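Periplasmic binding protein/LacI transcriptional regulator (Alkaliphilus metalliredigens, PDB 3CTP) binds D-xylulofuranose in a periplasmic-binding-protein-like sugar-binding fold and, as a LacI-family member, probably regulates transcription by binding DNA. Local coordinates at residues F141-S154 / Q284-L296. Residues are numbered along the deposited sequence; the frame is centred on the assembly and turned at random.
Sequences FENHILDNIITISS and QPIEALAYTIIEL. With XLF (beta-D-xylulofuranose), chain C.
Q284 meets S154 where strand 151-154 ends and helix 286-302 is about to start. Its CB and CG both lie against S154 OG, CG at 3.3 Å, and CD sits 3.4 Å from the same S154 OG. At the tip the amide splits its work: OE1 accepts a hydrogen bond of 2.6 Å from S154 OG, in the carbonyl plane on a lone pair, while NE2 donates to XLF O3 (3.0 Å) and to D267. OE1 also accepts a hydrogen bond from water 1, which donates to E142 OE1 as well and accepts from S154 N. E142 runs out extended, its CG over the centre of one face of the F141 ring, and its carboxylate grips two sugar hydroxyls: OE1 takes XLF O3 at 2.5 Å, OE2 takes XLF O4. Further along the helix, away from the sugar, I152 CG2 meets L289 CD2 (3.9 Å) and I293 CG1, and L296 CD1 touches both I150 and I152. A leucine in place of Q284 would probably deprive XLF O3 of this amide donor and S154 OG and water 1 of an acceptor. Bonded at both ends, the amide is fixed in rotation, and E142 and Q284 offer XLF O3 an acceptor and a donor.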
ATOM      1  N   PHE A 141      -6.182  18.162   1.248  1.00  9.58           N
ATOM      2  CA  PHE A 141      -7.070  17.068   1.698  1.00  9.73           C
ATOM      3  C   PHE A 141      -7.079  16.971   3.244  1.00  9.75           C
ATOM      4  O   PHE A 141      -6.008  16.838   3.861  1.00 10.19           O
ATOM      5  CB  PHE A 141      -6.646  15.731   1.037  1.00  9.86           C
ATOM      6  CG  PHE A 141      -7.445  14.526   1.509  1.00 10.67           C
ATOM      7  CD1 PHE A 141      -8.804  14.424   1.237  1.00 11.58           C
ATOM      8  CD2 PHE A 141      -6.826  13.504   2.219  1.00  9.74           C
ATOM      9  CE1 PHE A 141      -9.532  13.292   1.676  1.00  9.96           C
ATOM     10  CE2 PHE A 141      -7.550  12.380   2.662  1.00 10.55           C
ATOM     11  CZ  PHE A 141      -8.888  12.287   2.389  1.00 11.26           C
ATOM     12  N   GLU A 142      -8.273  17.107   3.841  1.00  9.60           N
ATOM     13  CA  GLU A 142      -8.518  16.996   5.298  1.00 10.66           C
ATOM     14  C   GLU A 142      -8.101  18.146   6.178  1.00 12.29           C
ATOM     15  O   GLU A 142      -8.949  18.758   6.847  1.00 12.69           O
ATOM     16  CB  GLU A 142      -7.962  15.695   5.874  1.00 11.07           C
ATOM     17  CG  GLU A 142      -8.772  14.517   5.333  1.00 12.53           C
ATOM     18  CD  GLU A 142      -8.404  13.178   5.963  1.00 13.27           C
ATOM     19  OE1 GLU A 142      -9.168  12.204   5.737  1.00 11.75           O
ATOM     20  OE2 GLU A 142      -7.369  13.102   6.668  1.00  9.99           O
ATOM     21  N   ASN A 143      -6.793  18.385   6.281  1.00  9.37           N
ATOM     22  CA  ASN A 143      -6.352  19.377   7.245  1.00  8.74           C
ATOM     23  C   ASN A 143      -6.334  20.749   6.600  1.00 10.37           C
ATOM     24  O   ASN A 143      -5.839  20.914   5.477  1.00 12.57           O
ATOM     25  CB  ASN A 143      -4.935  19.055   7.738  1.00  8.24           C
ATOM     26  CG  ASN A 143      -4.898  17.948   8.766  1.00 10.89           C
ATOM     27  OD1 ASN A 143      -5.913  17.347   9.113  1.00  9.86           O
ATOM     28  ND2 ASN A 143      -3.692  17.670   9.273  1.00 10.94           N
ATOM     29  N   HIS A 144      -6.853  21.723   7.332  1.00 10.03           N
ATOM     30  CA  HIS A 144      -6.880  23.107   6.864  1.00  9.42           C
ATOM     31  C   HIS A 144      -5.488  23.697   6.961  1.00 12.57           C
ATOM     32  O   HIS A 144      -4.811  23.537   7.970  1.00 16.22           O
ATOM     33  CB  HIS A 144      -7.849  23.907   7.737  1.00 10.13           C
ATOM     34  CG  HIS A 144      -9.280  23.540   7.500  1.00 11.43           C
ATOM     35  ND1 HIS A 144      -9.882  22.453   8.098  1.00 15.22           N
ATOM     36  CD2 HIS A 144     -10.218  24.089   6.688  1.00 12.55           C
ATOM     37  CE1 HIS A 144     -11.129  22.344   7.665  1.00 15.32           C
ATOM     38  NE2 HIS A 144     -11.357  23.324   6.809  1.00 17.72           N
ATOM     39  N   ILE A 145      -5.079  24.447   5.944  1.00 11.28           N
ATOM     40  CA  ILE A 145      -3.734  24.985   5.926  1.00 12.31           C
ATOM     41  C   ILE A 145      -3.754  26.483   6.169  1.00 15.18           C
ATOM     42  O   ILE A 145      -3.266  26.966   7.211  1.00 16.89           O
ATOM     43  CB  ILE A 145      -3.059  24.627   4.592  1.00 12.31           C
ATOM     44  CG1 ILE A 145      -3.021  23.119   4.480  1.00 12.02           C
ATOM     45  CG2 ILE A 145      -1.605  25.141   4.576  1.00 16.00           C
ATOM     46  CD1 ILE A 145      -2.297  22.626   3.220  1.00 13.56           C
ATOM     47  N   LEU A 146      -4.346  27.202   5.233  1.00 14.57           N
ATOM     48  CA  LEU A 146      -4.525  28.644   5.384  1.00 15.66           C
ATOM     49  C   LEU A 146      -5.912  28.970   4.884  1.00 16.13           C
ATOM     50  O   LEU A 146      -6.497  28.192   4.121  1.00 15.15           O
ATOM     51  CB  LEU A 146      -3.517  29.389   4.539  1.00 16.43           C
ATOM     52  CG  LEU A 146      -2.038  29.270   4.921  1.00 20.35           C
ATOM     53  CD1 LEU A 146      -1.173  29.846   3.812  1.00 19.23           C
ATOM     54  CD2 LEU A 146      -1.731  29.969   6.259  1.00 20.75           C
ATOM     55  N   ASP A 147      -6.425  30.132   5.282  1.00 15.96           N
ATOM     56  CA  ASP A 147      -7.799  30.458   4.955  1.00 17.31           C
ATOM     57  C   ASP A 147      -7.989  30.641   3.451  1.00 15.87           C
ATOM     58  O   ASP A 147      -9.131  30.660   2.958  1.00 17.15           O
ATOM     59  CB  ASP A 147      -8.210  31.735   5.700  1.00 18.64           C
ATOM     60  CG  ASP A 147      -8.266  31.529   7.198  1.00 35.44           C
ATOM     61  OD1 ASP A 147      -8.320  30.360   7.620  1.00 28.98           O
ATOM     62  OD2 ASP A 147      -8.242  32.521   7.954  1.00 32.55           O
ATOM     63  N   ASN A 148      -6.896  30.778   2.708  1.00 13.91           N
ATOM     64  CA  ASN A 148      -7.043  30.970   1.275  1.00 13.81           C
ATOM     65  C   ASN A 148      -6.740  29.723   0.453  1.00 12.38           C
ATOM     66  O   ASN A 148      -6.564  29.811  -0.748  1.00 12.69           O
ATOM     67  CB  ASN A 148      -6.250  32.184   0.770  1.00 17.15           C
ATOM     68  CG  ASN A 148      -4.766  31.983   0.847  1.00 26.69           C
ATOM     69  OD1 ASN A 148      -4.280  31.105   1.559  1.00 21.94           O
ATOM     70  ND2 ASN A 148      -4.020  32.819   0.123  1.00 30.40           N
ATOM     71  N   ILE A 149      -6.760  28.553   1.109  1.00 10.37           N
ATOM     72  CA  ILE A 149      -6.572  27.256   0.422  1.00  8.22           C
ATOM     73  C   ILE A 149      -7.801  26.386   0.669  1.00  9.42           C
ATOM     74  O   ILE A 149      -8.211  26.197   1.815  1.00 10.18           O
ATOM     75  CB  ILE A 149      -5.302  26.550   0.951  1.00  8.95           C
ATOM     76  CG1 ILE A 149      -4.062  27.354   0.520  1.00  9.92           C
ATOM     77  CG2 ILE A 149      -5.229  25.084   0.462  1.00 12.33           C
ATOM     78  CD1 ILE A 149      -2.774  26.869   1.205  1.00 12.83           C
ATOM     79  N   ILE A 150      -8.402  25.887  -0.417  1.00  9.04           N
ATOM     80  CA  ILE A 150      -9.589  25.043  -0.326  1.00  9.89           C
ATOM     81  C   ILE A 150      -9.243  23.720   0.321  1.00  9.55           C
ATOM     82  O   ILE A 150      -8.226  23.125  -0.014  1.00  9.96           O
ATOM     83  CB  ILE A 150     -10.102  24.718  -1.725  1.00 10.45           C
ATOM     84  CG1 ILE A 150     -10.651  25.999  -2.384  1.00 13.16           C
ATOM     85  CG2 ILE A 150     -11.231  23.634  -1.661  1.00 11.23           C
ATOM     86  CD1 ILE A 150     -10.957  25.820  -3.894  1.00 14.91           C
ATOM     87  N   THR A 151     -10.101  23.247   1.208  1.00  8.44           N
ATOM     88  CA  THR A 151      -9.903  21.946   1.879  1.00 10.15           C
ATOM     89  C   THR A 151     -11.042  21.004   1.464  1.00 10.99           C
ATOM     90  O   THR A 151     -12.242  21.354   1.582  1.00 12.56           O
ATOM     91  CB  THR A 151      -9.948  22.127   3.417  1.00 12.31           C
ATOM     92  OG1 THR A 151      -9.051  23.178   3.813  1.00 18.07           O
ATOM     93  CG2 THR A 151      -9.571  20.838   4.128  1.00 13.62           C
ATOM     94  N   ILE A 152     -10.683  19.810   0.976  1.00  8.58           N
ATOM     95  CA  ILE A 152     -11.642  18.801   0.556  1.00  8.44           C
ATOM     96  C   ILE A 152     -11.542  17.654   1.571  1.00  8.48           C
ATOM     97  O   ILE A 152     -10.442  17.251   1.954  1.00  9.16           O
ATOM     98  CB  ILE A 152     -11.265  18.241  -0.859  1.00  8.74           C
ATOM     99  CG1 ILE A 152     -11.238  19.347  -1.938  1.00 11.69           C
ATOM    100  CG2 ILE A 152     -12.239  17.142  -1.296  1.00  9.61           C
ATOM    101  CD1 ILE A 152      -9.832  20.086  -2.110  1.00 10.49           C
ATOM    102  N   SER A 153     -12.669  17.107   1.981  1.00  9.27           N
ATOM    103  CA  SER A 153     -12.639  16.023   2.946  1.00  9.54           C
ATOM    104  C   SER A 153     -13.871  15.173   2.823  1.00  9.76           C
ATOM    105  O   SER A 153     -14.814  15.584   2.157  1.00 10.29           O
ATOM    106  CB  SER A 153     -12.567  16.636   4.336  1.00 12.41           C
ATOM    107  OG  SER A 153     -12.415  15.626   5.319  1.00 27.13           O
ATOM    108  N   SER A 154     -13.874  13.979   3.430  1.00  8.83           N
ATOM    109  CA  SER A 154     -15.133  13.265   3.602  1.00  8.92           C
ATOM    110  C   SER A 154     -15.871  13.840   4.809  1.00  9.90           C
ATOM    111  O   SER A 154     -15.300  14.603   5.576  1.00 10.30           O
ATOM    112  CB  SER A 154     -14.908  11.771   3.830  1.00  9.72           C
ATOM    113  OG  SER A 154     -14.325  11.148   2.676  1.00 10.73           O
ATOM    114  N   GLN A 284     -15.423   6.173   2.492  1.00  9.21           N
ATOM    115  CA  GLN A 284     -15.040   7.462   1.894  1.00  8.80           C
ATOM    116  C   GLN A 284     -15.115   7.367   0.386  1.00  9.35           C
ATOM    117  O   GLN A 284     -14.596   6.396  -0.200  1.00  9.49           O
ATOM    118  CB  GLN A 284     -13.595   7.832   2.261  1.00  9.16           C
ATOM    119  CG  GLN A 284     -13.377   8.124   3.720  1.00  9.28           C
ATOM    120  CD  GLN A 284     -12.120   8.945   3.927  1.00  8.61           C
ATOM    121  OE1 GLN A 284     -12.075  10.102   3.535  1.00 10.61           O
ATOM    122  NE2 GLN A 284     -11.105   8.365   4.593  1.00  9.70           N
ATOM    123  N   PRO A 285     -15.781   8.340  -0.261  1.00  9.13           N
ATOM    124  CA  PRO A 285     -16.039   8.192  -1.696  1.00  9.82           C
ATOM    125  C   PRO A 285     -14.840   8.638  -2.510  1.00  9.91           C
ATOM    126  O   PRO A 285     -14.751   9.801  -2.943  1.00 10.97           O
ATOM    127  CB  PRO A 285     -17.238   9.116  -1.942  1.00 11.33           C
ATOM    128  CG  PRO A 285     -17.105  10.194  -0.871  1.00 12.24           C
ATOM    129  CD  PRO A 285     -16.514   9.471   0.346  1.00 10.02           C
ATOM    130  N   ILE A 286     -13.889   7.719  -2.682  1.00  9.52           N
ATOM    131  CA  ILE A 286     -12.616   8.064  -3.304  1.00 10.19           C
ATOM    132  C   ILE A 286     -12.804   8.700  -4.684  1.00 10.22           C
ATOM    133  O   ILE A 286     -12.116   9.670  -5.033  1.00  9.78           O
ATOM    134  CB  ILE A 286     -11.705   6.808  -3.390  1.00 10.88           C
ATOM    135  CG1 ILE A 286     -11.271   6.430  -1.960  1.00 14.50           C
ATOM    136  CG2 ILE A 286     -10.496   7.083  -4.248  1.00 15.60           C
ATOM    137  CD1 ILE A 286     -10.351   5.175  -1.869  1.00 16.93           C
ATOM    138  N   GLU A 287     -13.715   8.158  -5.495  1.00 10.97           N
ATOM    139  CA  GLU A 287     -13.893   8.744  -6.831  1.00 12.47           C
ATOM    140  C   GLU A 287     -14.357  10.201  -6.738  1.00 12.06           C
ATOM    141  O   GLU A 287     -13.851  11.083  -7.474  1.00 12.40           O
ATOM    142  CB  GLU A 287     -14.883   7.938  -7.693  1.00 13.75           C
ATOM    143  CG  GLU A 287     -14.342   6.573  -8.095  1.00 26.11           C
ATOM    144  CD  GLU A 287     -13.429   6.628  -9.298  1.00 25.79           C
ATOM    145  OE1 GLU A 287     -13.556   7.574 -10.111  1.00 36.48           O
ATOM    146  OE2 GLU A 287     -12.596   5.707  -9.447  1.00 37.29           O
ATOM    147  N   ALA A 288     -15.351  10.472  -5.890  1.00 10.24           N
ATOM    148  CA  ALA A 288     -15.817  11.859  -5.742  1.00  9.76           C
ATOM    149  C   ALA A 288     -14.732  12.763  -5.147  1.00  9.76           C
ATOM    150  O   ALA A 288     -14.595  13.933  -5.545  1.00 10.46           O
ATOM    151  CB  ALA A 288     -17.081  11.923  -4.872  1.00 10.46           C
ATOM    152  N   LEU A 289     -13.983  12.258  -4.168  1.00  9.58           N
ATOM    153  CA  LEU A 289     -12.912  13.071  -3.576  1.00  9.51           C
ATOM    154  C   LEU A 289     -11.871  13.416  -4.632  1.00  9.97           C
ATOM    155  O   LEU A 289     -11.443  14.567  -4.739  1.00 10.32           O
ATOM    156  CB  LEU A 289     -12.216  12.303  -2.451  1.00  9.06           C
ATOM    157  CG  LEU A 289     -13.065  12.125  -1.195  1.00  9.64           C
ATOM    158  CD1 LEU A 289     -12.444  11.024  -0.322  1.00 10.69           C
ATOM    159  CD2 LEU A 289     -13.151  13.452  -0.406  1.00 10.89           C
ATOM    160  N   ALA A 290     -11.448  12.407  -5.404  1.00 10.06           N
ATOM    161  CA  ALA A 290     -10.396  12.625  -6.396  1.00  9.68           C
ATOM    162  C   ALA A 290     -10.867  13.562  -7.489  1.00  8.90           C
ATOM    163  O   ALA A 290     -10.142  14.459  -7.922  1.00  9.65           O
ATOM    164  CB  ALA A 290      -9.972  11.256  -6.996  1.00  9.29           C
ATOM    165  N   TYR A 291     -12.085  13.337  -7.979  1.00 10.32           N
ATOM    166  CA  TYR A 291     -12.664  14.219  -8.973  1.00  9.63           C
ATOM    167  C   TYR A 291     -12.654  15.664  -8.488  1.00 10.32           C
ATOM    168  O   TYR A 291     -12.243  16.593  -9.216  1.00 10.53           O
ATOM    169  CB  TYR A 291     -14.112  13.784  -9.293  1.00 10.49           C
ATOM    170  CG  TYR A 291     -14.887  14.795 -10.115  1.00 14.78           C
ATOM    171  CD1 TYR A 291     -14.766  14.827 -11.483  1.00 18.56           C
ATOM    172  CD2 TYR A 291     -15.726  15.717  -9.504  1.00 16.64           C
ATOM    173  CE1 TYR A 291     -15.458  15.770 -12.244  1.00 18.52           C
ATOM    174  CE2 TYR A 291     -16.442  16.655 -10.262  1.00 23.37           C
ATOM    175  CZ  TYR A 291     -16.294  16.662 -11.626  1.00 21.67           C
ATOM    176  OH  TYR A 291     -16.998  17.576 -12.386  1.00 26.75           O
ATOM    177  N   THR A 292     -13.104  15.857  -7.259  1.00  8.88           N
ATOM    178  CA  THR A 292     -13.275  17.196  -6.702  1.00  9.68           C
ATOM    179  C   THR A 292     -11.926  17.885  -6.514  1.00  9.03           C
ATOM    180  O   THR A 292     -11.759  19.043  -6.840  1.00  9.57           O
ATOM    181  CB  THR A 292     -14.059  17.093  -5.387  1.00 10.33           C
ATOM    182  OG1 THR A 292     -15.359  16.572  -5.707  1.00 11.32           O
ATOM    183  CG2 THR A 292     -14.209  18.468  -4.696  1.00 10.12           C
ATOM    184  N   ILE A 293     -10.955  17.141  -5.977  1.00  7.70           N
ATOM    185  CA  ILE A 293      -9.643  17.711  -5.732  1.00  8.26           C
ATOM    186  C   ILE A 293      -9.057  18.207  -7.055  1.00  9.30           C
ATOM    187  O   ILE A 293      -8.529  19.330  -7.145  1.00 10.45           O
ATOM    188  CB  ILE A 293      -8.734  16.625  -5.124  1.00  9.47           C
ATOM    189  CG1 ILE A 293      -9.145  16.319  -3.676  1.00  9.75           C
ATOM    190  CG2 ILE A 293      -7.265  16.984  -5.255  1.00 12.01           C
ATOM    191  CD1 ILE A 293      -8.485  15.049  -3.079  1.00 10.69           C
ATOM    192  N   ILE A 294      -9.151  17.375  -8.100  1.00  8.43           N
ATOM    193  CA  ILE A 294      -8.573  17.770  -9.380  1.00  9.01           C
ATOM    194  C   ILE A 294      -9.375  18.912 -10.030  1.00  9.51           C
ATOM    195  O   ILE A 294      -8.806  19.866 -10.565  1.00 10.44           O
ATOM    196  CB  ILE A 294      -8.476  16.556 -10.293  1.00  8.77           C
ATOM    197  CG1 ILE A 294      -7.371  15.637  -9.774  1.00  8.56           C
ATOM    198  CG2 ILE A 294      -8.220  16.992 -11.743  1.00 10.14           C
ATOM    199  CD1 ILE A 294      -5.973  16.249  -9.806  1.00 10.33           C
ATOM    200  N   GLU A 295     -10.699  18.835  -9.988  1.00  9.10           N
ATOM    201  CA  GLU A 295     -11.512  19.905 -10.558  1.00 10.89           C
ATOM    202  C   GLU A 295     -11.150  21.233  -9.945  1.00  9.91           C
ATOM    203  O   GLU A 295     -10.989  22.221 -10.657  1.00 11.01           O
ATOM    204  CB  GLU A 295     -12.999  19.663 -10.301  1.00 13.26           C
ATOM    205  CG  GLU A 295     -13.668  18.680 -11.243  1.00 24.51           C
ATOM    206  CD  GLU A 295     -13.570  19.072 -12.705  1.00 17.40           C
ATOM    207  OE1 GLU A 295     -14.040  20.178 -13.092  1.00 26.76           O
ATOM    208  OE2 GLU A 295     -13.037  18.263 -13.460  1.00 21.42           O
ATOM    209  N   LEU A 296     -11.023  21.269  -8.623  1.00  8.19           N
ATOM    210  CA  LEU A 296     -10.775  22.542  -7.936  1.00  8.78           C
ATOM    211  C   LEU A 296      -9.335  23.003  -8.168  1.00  9.57           C
ATOM    212  O   LEU A 296      -9.077  24.194  -8.388  1.00 10.03           O
ATOM    213  CB  LEU A 296     -11.054  22.405  -6.444  1.00  9.59           C
ATOM    214  CG  LEU A 296     -12.510  22.115  -6.119  1.00  9.16           C
ATOM    215  CD1 LEU A 296     -12.686  21.805  -4.630  1.00  9.42           C
ATOM    216  CD2 LEU A 296     -13.384  23.339  -6.510  1.00 12.40           C
TER
HETATM  217  O4  XLF C 401      -6.761  11.016   8.275  1.00 10.69           O
HETATM  218  C4  XLF C 401      -7.683   9.928   8.163  1.00  9.94           C
HETATM  219  C5  XLF C 401      -7.134   8.778   8.995  1.00  7.80           C
HETATM  220  O5  XLF C 401      -6.677   7.796   8.058  1.00  8.98           O
HETATM  221  C3  XLF C 401      -7.712   9.390   6.742  1.00  9.19           C
HETATM  222  O3  XLF C 401      -8.933   9.730   6.071  1.00  9.46           O
HETATM  223  C2  XLF C 401      -7.602   7.909   6.980  1.00  9.00           C
HETATM  224  O2  XLF C 401      -8.871   7.357   7.388  1.00  8.32           O
HETATM  225  C1  XLF C 401      -7.051   7.161   5.783  1.00  6.89           C
HETATM  226  O1  XLF C 401      -6.862   5.781   6.134  1.00 10.36           O
HETATM  227  O   HOH W   1     -11.646  12.528   4.783  1.00  9.93           O